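Local coordinates for dimethyladenosine transferase, putative (Plasmodium falciparum, PDB 2H1R), which probably transfers methyl groups from S-adenosyl-L-methionine to the N6 atoms of adenines in ribosomal RNA, at residues Ser155-Leu166 / Ser274-Leu283; Val232-Tyr240 / Val252-Leu261. All blocks are in the same frame, centred on the assembly; numbering follows the deposited sequence.

Contact 1: Ser155-Leu166 / Ser274-Leu283; sequences SNYSRLTINVKL and SINLDENDFL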
loop_
_atom_site.group_PDB
_atom_site.type_symbol
_atom_site.label_atom_id
_atom_site.label_comp_id
_atom_site.label_asym_id
_atom_site.label_seq_id
_atom_site.Cartn_x
_atom_site.Cartn_y
_atom_site.Cartn_z
ATOM N N SER A 155 10.655 0.059 -16.126
ATOM C CA SER A 155 11.173 -1.188 -15.570
ATOM C C SER A 155 11.063 -1.279 -14.052
ATOM O O SER A 155 11.172 -2.375 -13.506
ATOM C CB SER A 155 12.622 -1.448 -16.009
ATOM O OG SER A 155 12.671 -1.635 -17.416
ATOM N N ASN A 156 10.856 -0.152 -13.383
ATOM C CA ASN A 156 10.685 -0.186 -11.888
ATOM C C ASN A 156 9.190 -0.288 -11.497
ATOM O O ASN A 156 8.831 -0.197 -10.314
ATOM C CB ASN A 156 11.345 1.030 -11.184
ATOM C CG ASN A 156 10.700 2.343 -11.574
ATOM O OD1 ASN A 156 10.117 2.479 -12.661
ATOM N ND2 ASN A 156 10.778 3.335 -10.673
ATOM N N TYR A 157 8.326 -0.497 -12.472
ATOM C CA TYR A 157 6.866 -0.660 -12.211
ATOM C C TYR A 157 6.634 -2.098 -11.766
ATOM O O TYR A 157 7.111 -3.014 -12.406
ATOM C CB TYR A 157 6.127 -0.313 -13.492
ATOM C CG TYR A 157 4.619 -0.415 -13.481
ATOM C CD1 TYR A 157 3.842 0.532 -12.815
ATOM C CD2 TYR A 157 3.977 -1.443 -14.169
ATOM C CE1 TYR A 157 2.431 0.482 -12.860
ATOM C CE2 TYR A 157 2.587 -1.502 -14.223
ATOM C CZ TYR A 157 1.825 -0.559 -13.531
ATOM O OH TYR A 157 0.444 -0.628 -13.580
ATOM N N SER A 158 5.932 -2.296 -10.641
ATOM C CA SER A 158 5.934 -3.619 -9.993
ATOM C C SER A 158 4.574 -3.950 -9.353
ATOM O O SER A 158 3.625 -3.130 -9.423
ATOM C CB SER A 158 7.057 -3.707 -8.950
ATOM O OG SER A 158 6.719 -2.924 -7.807
ATOM N N ARG A 159 4.499 -5.138 -8.763
ATOM C CA ARG A 159 3.291 -5.567 -8.023
ATOM C C ARG A 159 2.974 -4.542 -6.922
ATOM O O ARG A 159 1.822 -4.164 -6.750
ATOM C CB ARG A 159 3.521 -6.936 -7.426
ATOM C CG ARG A 159 2.304 -7.502 -6.648
ATOM C CD ARG A 159 2.582 -8.902 -6.173
ATOM N NE ARG A 159 3.895 -9.019 -5.535
ATOM C CZ ARG A 159 4.105 -8.912 -4.226
ATOM N NH1 ARG A 159 5.337 -9.011 -3.746
ATOM N NH2 ARG A 159 3.091 -8.718 -3.390
ATOM N N LEU A 160 4.001 -4.040 -6.234
ATOM C CA LEU A 160 3.792 -2.979 -5.226
ATOM C C LEU A 160 3.030 -1.818 -5.798
ATOM O O LEU A 160 2.025 -1.353 -5.213
ATOM C CB LEU A 160 5.136 -2.448 -4.684
ATOM C CG LEU A 160 5.081 -1.078 -3.980
ATOM C CD1 LEU A 160 4.280 -1.187 -2.663
ATOM C CD2 LEU A 160 6.501 -0.523 -3.715
ATOM N N THR A 161 3.510 -1.316 -6.942
ATOM C CA THR A 161 2.892 -0.191 -7.607
ATOM C C THR A 161 1.437 -0.409 -7.917
ATOM O O THR A 161 0.607 0.485 -7.672
ATOM C CB THR A 161 3.610 0.210 -8.947
ATOM O OG1 THR A 161 5.036 0.107 -8.797
ATOM C CG2 THR A 161 3.207 1.597 -9.326
ATOM N N ILE A 162 1.102 -1.570 -8.469
ATOM C CA ILE A 162 -0.290 -1.794 -8.832
ATOM C C ILE A 162 -1.176 -1.945 -7.578
ATOM O O ILE A 162 -2.278 -1.404 -7.556
ATOM C CB ILE A 162 -0.470 -2.959 -9.826
ATOM C CG1 ILE A 162 0.232 -2.634 -11.141
ATOM C CG2 ILE A 162 -1.964 -3.173 -10.156
ATOM C CD1 ILE A 162 0.033 -3.721 -12.270
ATOM N N ASN A 163 -0.682 -2.636 -6.558
ATOM C CA ASN A 163 -1.379 -2.708 -5.242
ATOM C C ASN A 163 -1.747 -1.358 -4.694
ATOM O O ASN A 163 -2.933 -1.083 -4.377
ATOM C CB ASN A 163 -0.578 -3.505 -4.239
ATOM C CG ASN A 163 -0.774 -4.987 -4.421
ATOM O OD1 ASN A 163 -1.815 -5.409 -4.888
ATOM N ND2 ASN A 163 0.211 -5.771 -4.088
ATOM N N VAL A 164 -0.760 -0.472 -4.662
ATOM C CA VAL A 164 -0.973 0.910 -4.210
ATOM C C VAL A 164 -2.027 1.640 -5.044
ATOM O O VAL A 164 -2.939 2.318 -4.484
ATOM C CB VAL A 164 0.382 1.684 -4.179
ATOM C CG1 VAL A 164 0.176 3.162 -3.857
ATOM C CG2 VAL A 164 1.270 1.090 -3.137
ATOM N N LYS A 165 -1.928 1.510 -6.367
ATOM C CA LYS A 165 -2.798 2.206 -7.277
ATOM C C LYS A 165 -4.247 1.683 -7.161
ATOM O O LYS A 165 -5.206 2.440 -7.372
ATOM C CB LYS A 165 -2.319 2.021 -8.719
ATOM C CG LYS A 165 -1.101 2.888 -9.136
ATOM C CD LYS A 165 -0.542 2.426 -10.472
ATOM C CE LYS A 165 -1.365 2.989 -11.643
ATOM N NZ LYS A 165 -1.014 2.255 -12.919
ATOM N N LEU A 166 -4.388 0.401 -6.856
ATOM C CA LEU A 166 -5.724 -0.164 -6.732
ATOM C C LEU A 166 -6.404 0.450 -5.527
ATOM O O LEU A 166 -7.553 0.868 -5.622
ATOM C CB LEU A 166 -5.701 -1.692 -6.591
ATOM C CG LEU A 166 -7.123 -2.263 -6.331
ATOM C CD1 LEU A 166 -8.008 -1.997 -7.494
ATOM C CD2 LEU A 166 -7.097 -3.721 -6.064
ATOM N N SER A 274 2.692 -7.996 -18.300
ATOM C CA SER A 274 2.139 -7.434 -17.061
ATOM C C SER A 274 2.672 -6.055 -16.764
ATOM O O SER A 274 1.933 -5.177 -16.352
ATOM C CB SER A 274 2.438 -8.353 -15.884
ATOM O OG SER A 274 1.837 -9.593 -16.132
ATOM N N ILE A 275 3.952 -5.833 -17.076
ATOM C CA ILE A 275 4.546 -4.510 -16.913
ATOM C C ILE A 275 3.821 -3.380 -17.631
ATOM O O ILE A 275 3.946 -2.217 -17.234
ATOM C CB ILE A 275 6.059 -4.541 -17.297
ATOM C CG1 ILE A 275 6.825 -3.462 -16.497
ATOM C CG2 ILE A 275 6.213 -4.474 -18.853
ATOM C CD1 ILE A 275 8.276 -3.650 -16.500
ATOM N N ASN A 276 3.058 -3.694 -18.687
ATOM C CA ASN A 276 2.318 -2.651 -19.450
ATOM C C ASN A 276 0.845 -2.569 -19.063
ATOM O O ASN A 276 0.092 -1.805 -19.639
ATOM C CB ASN A 276 2.453 -2.920 -20.966
ATOM C CG ASN A 276 3.906 -2.827 -21.424
ATOM O OD1 ASN A 276 4.625 -1.980 -20.924
ATOM N ND2 ASN A 276 4.331 -3.703 -22.311
ATOM N N LEU A 277 0.451 -3.348 -18.061
ATOM C CA LEU A 277 -0.960 -3.351 -17.652
ATOM C C LEU A 277 -1.194 -2.560 -16.348
ATOM O O LEU A 277 -0.282 -2.353 -15.524
ATOM C CB LEU A 277 -1.509 -4.792 -17.553
ATOM C CG LEU A 277 -1.464 -5.682 -18.782
ATOM C CD1 LEU A 277 -1.837 -7.056 -18.349
ATOM C CD2 LEU A 277 -2.376 -5.219 -19.926
ATOM N N ASP A 278 -2.420 -2.067 -16.183
ATOM C CA ASP A 278 -2.715 -1.327 -14.967
ATOM C C ASP A 278 -3.783 -2.045 -14.154
ATOM O O ASP A 278 -4.231 -3.147 -14.521
ATOM C CB ASP A 278 -3.116 0.111 -15.291
ATOM C CG ASP A 278 -4.404 0.204 -16.103
ATOM O OD1 ASP A 278 -5.311 -0.667 -15.998
ATOM O OD2 ASP A 278 -4.538 1.170 -16.866
ATOM N N GLU A 279 -4.222 -1.400 -13.072
ATOM C CA GLU A 279 -5.114 -2.074 -12.121
ATOM C C GLU A 279 -6.442 -2.437 -12.766
ATOM O O GLU A 279 -7.050 -3.418 -12.384
ATOM C CB GLU A 279 -5.357 -1.211 -10.876
ATOM C CG GLU A 279 -6.237 -0.022 -11.121
ATOM C CD GLU A 279 -5.448 1.244 -11.420
ATOM O OE1 GLU A 279 -4.301 1.131 -11.929
ATOM O OE2 GLU A 279 -5.999 2.356 -11.146
ATOM N N ASN A 280 -6.906 -1.623 -13.713
ATOM C CA ASN A 280 -8.118 -1.950 -14.442
ATOM C C ASN A 280 -8.023 -3.227 -15.268
ATOM O O ASN A 280 -9.010 -3.969 -15.429
ATOM C CB ASN A 280 -8.555 -0.787 -15.308
ATOM C CG ASN A 280 -9.090 0.365 -14.478
ATOM O OD1 ASN A 280 -9.909 0.157 -13.577
ATOM N ND2 ASN A 280 -8.614 1.576 -14.750
ATOM N N ASP A 281 -6.846 -3.468 -15.828
ATOM C CA ASP A 281 -6.644 -4.691 -16.588
ATOM C C ASP A 281 -6.683 -5.869 -15.658
ATOM O O ASP A 281 -7.299 -6.887 -15.976
ATOM C CB ASP A 281 -5.293 -4.648 -17.313
ATOM C CG ASP A 281 -5.228 -3.529 -18.345
ATOM O OD1 ASP A 281 -6.115 -3.471 -19.208
ATOM O OD2 ASP A 281 -4.313 -2.684 -18.294
ATOM N N PHE A 282 -6.020 -5.754 -14.522
ATOM C CA PHE A 282 -5.951 -6.886 -13.607
ATOM C C PHE A 282 -7.279 -7.165 -12.910
ATOM O O PHE A 282 -7.568 -8.311 -12.578
ATOM C CB PHE A 282 -4.829 -6.697 -12.609
ATOM C CG PHE A 282 -3.500 -7.055 -13.186
ATOM C CD1 PHE A 282 -3.168 -8.392 -13.353
ATOM C CD2 PHE A 282 -2.611 -6.058 -13.588
ATOM C CE1 PHE A 282 -1.921 -8.751 -13.932
ATOM C CE2 PHE A 282 -1.376 -6.399 -14.195
ATOM C CZ PHE A 282 -1.038 -7.760 -14.349
ATOM N N LEU A 283 -8.063 -6.119 -12.682
ATOM C CA LEU A 283 -9.432 -6.303 -12.113
ATOM C C LEU A 283 -10.309 -7.099 -13.069
ATOM O O LEU A 283 -11.049 -8.012 -12.627
ATOM C CB LEU A 283 -10.059 -4.920 -11.861
ATOM C CG LEU A 283 -9.654 -4.210 -10.561
ATOM C CD1 LEU A 283 -10.216 -2.777 -10.602
ATOM C CD2 LEU A 283 -10.115 -4.942 -9.285
#
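Helix 159-166, entered from the loop that carries Tyr157, and helix 279-283 meet almost at a right angle (signed crossing angle -87°), their axes 10.3 Å apart at closest approach. The contact joins the seven-stranded, class I-like methyltransferase fold, in which helix 159-167 leads into the edge strand 168-176, to the helical C-terminal part of the chain. Tyr157 reaches across with CG anti to its backbone N (chi1 180°). Tyr157 OH donates to Leu277 O (2.7 Å), which lies at the ring edge, in the plane of the ring; seen from the acceptor, the hydroxyl is tilted only 15° from the carbonyl plane. CD2 of the same ring passes Ile275 O, while the CD1 end of Ile275 extends to the backbone of Ser155. Lys165 NZ adds a weak bond to the tyrosine OH and forms a long salt bridge with Glu279 OE1 (3.6 Å), the two side chains crossing at about a right angle. Lys197 lies near the other carboxylate oxygen, OE2, in a weak ion pair. Next to these polar groups, Ile162 CD1 touches Phe282 CE2 (3.6 Å), and its CG2 branch rests on the CA and CB of Glu279. Phe216 and Trp208 of helix 205-216 adjoin Ile162 and Phe282 respectively. Farther along, Leu166 CD1 packs on Leu283 CD1. A capping box starts the second helix: Asp278 N donates to the anti lone pair of Asp281 OD2 (2.9 Å), and Asp281 N returns a bond to Asp278 OD1 (3.2 Å).

Contact 2: Val232-Tyr240 / Val252-Leu261; sequences VLNMLEHNY and VNFPFKKYCL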
loop_
_atom_site.group_PDB
_atom_site.type_symbol
_atom_site.label_atom_id
_atom_site.label_comp_id
_atom_site.label_asym_id
_atom_site.label_seq_id
_atom_site.Cartn_x
_atom_site.Cartn_y
_atom_site.Cartn_z
ATOM N N VAL A 232 1.943 -23.684 -13.540
ATOM C CA VAL A 232 0.869 -22.710 -13.282
ATOM C C VAL A 232 -0.452 -23.387 -13.562
ATOM O O VAL A 232 -1.350 -23.314 -12.743
ATOM C CB VAL A 232 1.004 -21.425 -14.157
ATOM C CG1 VAL A 232 -0.229 -20.495 -14.010
ATOM C CG2 VAL A 232 2.260 -20.676 -13.774
ATOM N N LEU A 233 -0.573 -24.036 -14.726
ATOM C CA LEU A 233 -1.804 -24.775 -15.054
ATOM C C LEU A 233 -2.161 -25.860 -14.023
ATOM O O LEU A 233 -3.354 -26.071 -13.722
ATOM C CB LEU A 233 -1.746 -25.374 -16.470
ATOM C CG LEU A 233 -1.624 -24.366 -17.592
ATOM C CD1 LEU A 233 -1.257 -25.164 -18.813
ATOM C CD2 LEU A 233 -2.966 -23.602 -17.797
ATOM N N ASN A 234 -1.147 -26.558 -13.491
ATOM C CA ASN A 234 -1.402 -27.633 -12.526
ATOM C C ASN A 234 -1.930 -27.025 -11.231
ATOM O O ASN A 234 -2.931 -27.534 -10.643
ATOM C CB ASN A 234 -0.126 -28.458 -12.239
ATOM C CG ASN A 234 0.181 -29.468 -13.339
ATOM O OD1 ASN A 234 -0.627 -29.702 -14.233
ATOM N ND2 ASN A 234 1.366 -30.051 -13.286
ATOM N N MET A 235 -1.269 -25.964 -10.771
ATOM C CA MET A 235 -1.752 -25.269 -9.578
ATOM C C MET A 235 -3.177 -24.774 -9.765
ATOM O O MET A 235 -4.001 -24.952 -8.879
ATOM C CB MET A 235 -0.857 -24.109 -9.154
ATOM C CG MET A 235 -1.591 -23.106 -8.190
ATOM S SD MET A 235 -0.458 -21.778 -7.775
ATOM C CE MET A 235 -0.552 -20.804 -9.298
ATOM N N LEU A 236 -3.470 -24.131 -10.895
ATOM C CA LEU A 236 -4.800 -23.559 -11.106
ATOM C C LEU A 236 -5.867 -24.655 -11.246
ATOM O O LEU A 236 -6.971 -24.533 -10.694
ATOM C CB LEU A 236 -4.815 -22.596 -12.308
ATOM C CG LEU A 236 -4.051 -21.290 -12.115
ATOM C CD1 LEU A 236 -4.232 -20.445 -13.338
ATOM C CD2 LEU A 236 -4.544 -20.558 -10.833
ATOM N N GLU A 237 -5.538 -25.748 -11.934
ATOM C CA GLU A 237 -6.499 -26.831 -12.101
ATOM C C GLU A 237 -6.853 -27.503 -10.765
ATOM O O GLU A 237 -8.037 -27.863 -10.562
ATOM C CB GLU A 237 -6.052 -27.892 -13.121
ATOM C CG GLU A 237 -7.224 -28.790 -13.519
ATOM C CD GLU A 237 -6.871 -29.828 -14.548
ATOM O OE1 GLU A 237 -5.662 -30.056 -14.794
ATOM O OE2 GLU A 237 -7.814 -30.418 -15.120
ATOM N N HIS A 238 -5.855 -27.694 -9.911
ATOM C CA HIS A 238 -6.075 -28.186 -8.536
ATOM C C HIS A 238 -7.089 -27.328 -7.776
ATOM O O HIS A 238 -8.031 -27.862 -7.172
ATOM C CB HIS A 238 -4.778 -28.228 -7.738
ATOM C CG HIS A 238 -4.933 -28.854 -6.378
ATOM N ND1 HIS A 238 -5.257 -30.182 -6.203
ATOM C CD2 HIS A 238 -4.819 -28.326 -5.137
ATOM C CE1 HIS A 238 -5.328 -30.446 -4.908
ATOM N NE2 HIS A 238 -5.064 -29.338 -4.241
ATOM N N ASN A 239 -6.867 -26.020 -7.800
ATOM C CA ASN A 239 -7.780 -25.051 -7.174
ATOM C C ASN A 239 -9.163 -25.083 -7.803
ATOM O O ASN A 239 -10.176 -25.039 -7.074
ATOM C CB ASN A 239 -7.202 -23.625 -7.208
ATOM C CG ASN A 239 -6.091 -23.424 -6.212
ATOM O OD1 ASN A 239 -5.809 -24.288 -5.377
ATOM N ND2 ASN A 239 -5.459 -22.277 -6.279
ATOM N N TYR A 240 -9.233 -25.198 -9.127
ATOM C CA TYR A 240 -10.497 -25.340 -9.815
ATOM C C TYR A 240 -11.271 -26.595 -9.404
ATOM O O TYR A 240 -12.480 -26.534 -9.151
ATOM C CB TYR A 240 -10.315 -25.339 -11.332
ATOM C CG TYR A 240 -11.604 -25.576 -12.135
ATOM C CD1 TYR A 240 -12.621 -24.632 -12.150
ATOM C CD2 TYR A 240 -11.789 -26.754 -12.888
ATOM C CE1 TYR A 240 -13.791 -24.814 -12.863
ATOM C CE2 TYR A 240 -12.982 -26.947 -13.646
ATOM C CZ TYR A 240 -13.984 -25.979 -13.601
ATOM O OH TYR A 240 -15.140 -26.091 -14.333
ATOM N N VAL A 252 -15.998 -28.523 -15.693
ATOM C CA VAL A 252 -16.305 -28.415 -17.114
ATOM C C VAL A 252 -15.669 -29.639 -17.811
ATOM O O VAL A 252 -14.556 -30.030 -17.453
ATOM C CB VAL A 252 -15.806 -27.046 -17.665
ATOM C CG1 VAL A 252 -14.266 -26.970 -17.762
ATOM C CG2 VAL A 252 -16.470 -26.684 -18.961
ATOM N N ASN A 253 -16.389 -30.286 -18.726
ATOM C CA ASN A 253 -15.741 -31.339 -19.532
ATOM C C ASN A 253 -15.046 -30.731 -20.725
ATOM O O ASN A 253 -15.573 -30.692 -21.843
ATOM C CB ASN A 253 -16.650 -32.503 -19.946
ATOM C CG ASN A 253 -15.836 -33.673 -20.524
ATOM O OD1 ASN A 253 -14.877 -34.161 -19.885
ATOM N ND2 ASN A 253 -16.169 -34.087 -21.758
ATOM N N PHE A 254 -13.845 -30.226 -20.461
ATOM C CA PHE A 254 -13.128 -29.458 -21.454
ATOM C C PHE A 254 -11.687 -29.365 -20.970
ATOM O O PHE A 254 -11.455 -29.342 -19.750
ATOM C CB PHE A 254 -13.768 -28.074 -21.554
ATOM C CG PHE A 254 -13.458 -27.368 -22.811
ATOM C CD1 PHE A 254 -14.032 -27.788 -24.017
ATOM C CD2 PHE A 254 -12.566 -26.305 -22.816
ATOM C CE1 PHE A 254 -13.726 -27.142 -25.212
ATOM C CE2 PHE A 254 -12.275 -25.637 -23.993
ATOM C CZ PHE A 254 -12.860 -26.061 -25.203
ATOM N N PRO A 255 -10.706 -29.334 -21.903
ATOM C CA PRO A 255 -9.318 -29.288 -21.405
ATOM C C PRO A 255 -9.045 -28.012 -20.608
ATOM O O PRO A 255 -9.344 -26.927 -21.078
ATOM C CB PRO A 255 -8.456 -29.337 -22.677
ATOM C CG PRO A 255 -9.365 -29.150 -23.820
ATOM C CD PRO A 255 -10.779 -29.397 -23.379
ATOM N N PHE A 256 -8.483 -28.166 -19.421
ATOM C CA PHE A 256 -8.317 -27.003 -18.514
ATOM C C PHE A 256 -7.415 -25.963 -19.118
ATOM O O PHE A 256 -7.662 -24.779 -18.971
ATOM C CB PHE A 256 -7.737 -27.400 -17.170
ATOM C CG PHE A 256 -7.696 -26.272 -16.187
ATOM C CD1 PHE A 256 -8.859 -25.873 -15.508
ATOM C CD2 PHE A 256 -6.519 -25.560 -15.967
ATOM C CE1 PHE A 256 -8.821 -24.827 -14.565
ATOM C CE2 PHE A 256 -6.474 -24.498 -15.037
ATOM C CZ PHE A 256 -7.625 -24.110 -14.354
ATOM N N LYS A 257 -6.333 -26.403 -19.757
ATOM C CA LYS A 257 -5.445 -25.428 -20.416
ATOM C C LYS A 257 -6.206 -24.469 -21.342
ATOM O O LYS A 257 -6.014 -23.246 -21.267
ATOM C CB LYS A 257 -4.318 -26.122 -21.165
ATOM C CG LYS A 257 -3.383 -25.147 -21.869
ATOM C CD LYS A 257 -2.261 -25.903 -22.556
ATOM C CE LYS A 257 -1.496 -24.975 -23.485
ATOM N NZ LYS A 257 -0.341 -25.733 -24.063
ATOM N N LYS A 258 -7.085 -25.011 -22.204
ATOM C CA LYS A 258 -7.920 -24.177 -23.091
ATOM C C LYS A 258 -8.961 -23.320 -22.341
ATOM O O LYS A 258 -9.195 -22.142 -22.665
ATOM C CB LYS A 258 -8.619 -25.064 -24.147
ATOM C CG LYS A 258 -9.106 -24.301 -25.355
ATOM C CD LYS A 258 -9.692 -25.281 -26.418
ATOM C CE LYS A 258 -10.035 -24.560 -27.702
ATOM N NZ LYS A 258 -8.769 -24.169 -28.414
ATOM N N TYR A 259 -9.607 -23.942 -21.368
ATOM C CA TYR A 259 -10.517 -23.269 -20.412
ATOM C C TYR A 259 -9.889 -22.003 -19.795
ATOM O O TYR A 259 -10.476 -20.920 -19.814
ATOM C CB TYR A 259 -10.861 -24.254 -19.298
ATOM C CG TYR A 259 -12.039 -23.842 -18.438
ATOM C CD1 TYR A 259 -13.292 -23.521 -19.005
ATOM C CD2 TYR A 259 -11.897 -23.766 -17.056
ATOM C CE1 TYR A 259 -14.370 -23.132 -18.167
ATOM C CE2 TYR A 259 -12.956 -23.394 -16.240
ATOM C CZ TYR A 259 -14.172 -23.112 -16.792
ATOM O OH TYR A 259 -15.176 -22.743 -15.929
ATOM N N CYS A 260 -8.694 -22.169 -19.251
ATOM C CA CYS A 260 -7.957 -21.090 -18.602
ATOM C C CYS A 260 -7.436 -20.046 -19.637
ATOM O O CYS A 260 -7.667 -18.845 -19.499
ATOM C CB CYS A 260 -6.835 -21.728 -17.754
ATOM S SG CYS A 260 -5.821 -20.640 -16.760
ATOM N N LEU A 261 -6.792 -20.496 -20.710
ATOM C CA LEU A 261 -6.249 -19.565 -21.733
ATOM C C LEU A 261 -7.325 -18.806 -22.480
ATOM O O LEU A 261 -7.087 -17.688 -22.956
ATOM C CB LEU A 261 -5.356 -20.299 -22.756
ATOM C CG LEU A 261 -3.854 -20.404 -22.518
ATOM C CD1 LEU A 261 -3.499 -20.630 -21.075
ATOM C CD2 LEU A 261 -3.208 -21.459 -23.428
HETATM O O HOH W 1 -7.870 -30.768 -18.331
HETATM O O HOH W 2 -17.165 -24.565 -13.939
#
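Val252 and Tyr240 open a perpendicular helix-helix packing in the all-helical C-terminal region, where helices 232-240 and 256-261 cross at 90° with their axes 10.4 Å apart. Val252 N donates to Tyr240 OH (2.9 Å, N-H...O angle 156°), approaching in the plane of the phenol ring at its edge, and Val252 CB and CG1 lie beside the same oxygen. Past the turn at Asn253, Phe256 is the knob of a knobs-into-holes contact, filling the hole among Leu233, Leu236, Glu237 and Tyr240. With CG anti to the backbone N, its ring reaches the opposing helix. Glu237 lies over one face as a CH-pi partner, its CB 3.8 Å from the centroid of the Phe256 ring; the carboxylate plane is nearly parallel to the ring, and the two side chains run in opposite directions. Elsewhere on the ring, Phe256 CE2 meets Leu236 CB, and Phe256 CE1 meets Tyr240 CB (3.6 Å). One water bridges Glu237 and Phe256, donating to Glu237 OE2 and accepting from Phe256 N in the first turn of the helix. Lys257 contributes its aliphatic chain, with CG against Leu233 CD1 (3.7 Å), while its extended chain carries the amine away from the contact. Tyr259 completes an aromatic cluster with Tyr240 and Phe256. Its CE2 lies over a face of the Tyr240 ring, the two rings forming an oblique pair with planes inclined at 53°, and Lys292 makes a cation-pi contact with Tyr259. One turn beyond Phe256, Cys260 points its thiol into the leucines, and Leu236 CD1 comes within 3.8 Å of Cys260 SG.

How the contacts relate
Contact 1 lies nearer the middle of the molecule, about 12 Å from the chain centre, whereas the centre of contact 2 is about 31 Å out. Both are partly buried, perpendicular helix packings, but of opposite sign. Contact 1 ties the sheet-bearing methyltransferase fold to the C-terminal helices; contact 2 is local, pairing helices close in sequence within that helical part. They share no helix, yet helices 256-266 and 279-291 are consecutive, and contact 2 is nested in the loop that contact 1 closes. Each has one direct tyrosine hydroxyl bond, donor to a carbonyl in contact 1, acceptor from a backbone N-H in contact 2. Contact 1 adds a long salt bridge; contact 2 is mainly aromatic and leucine packing with water at its margin.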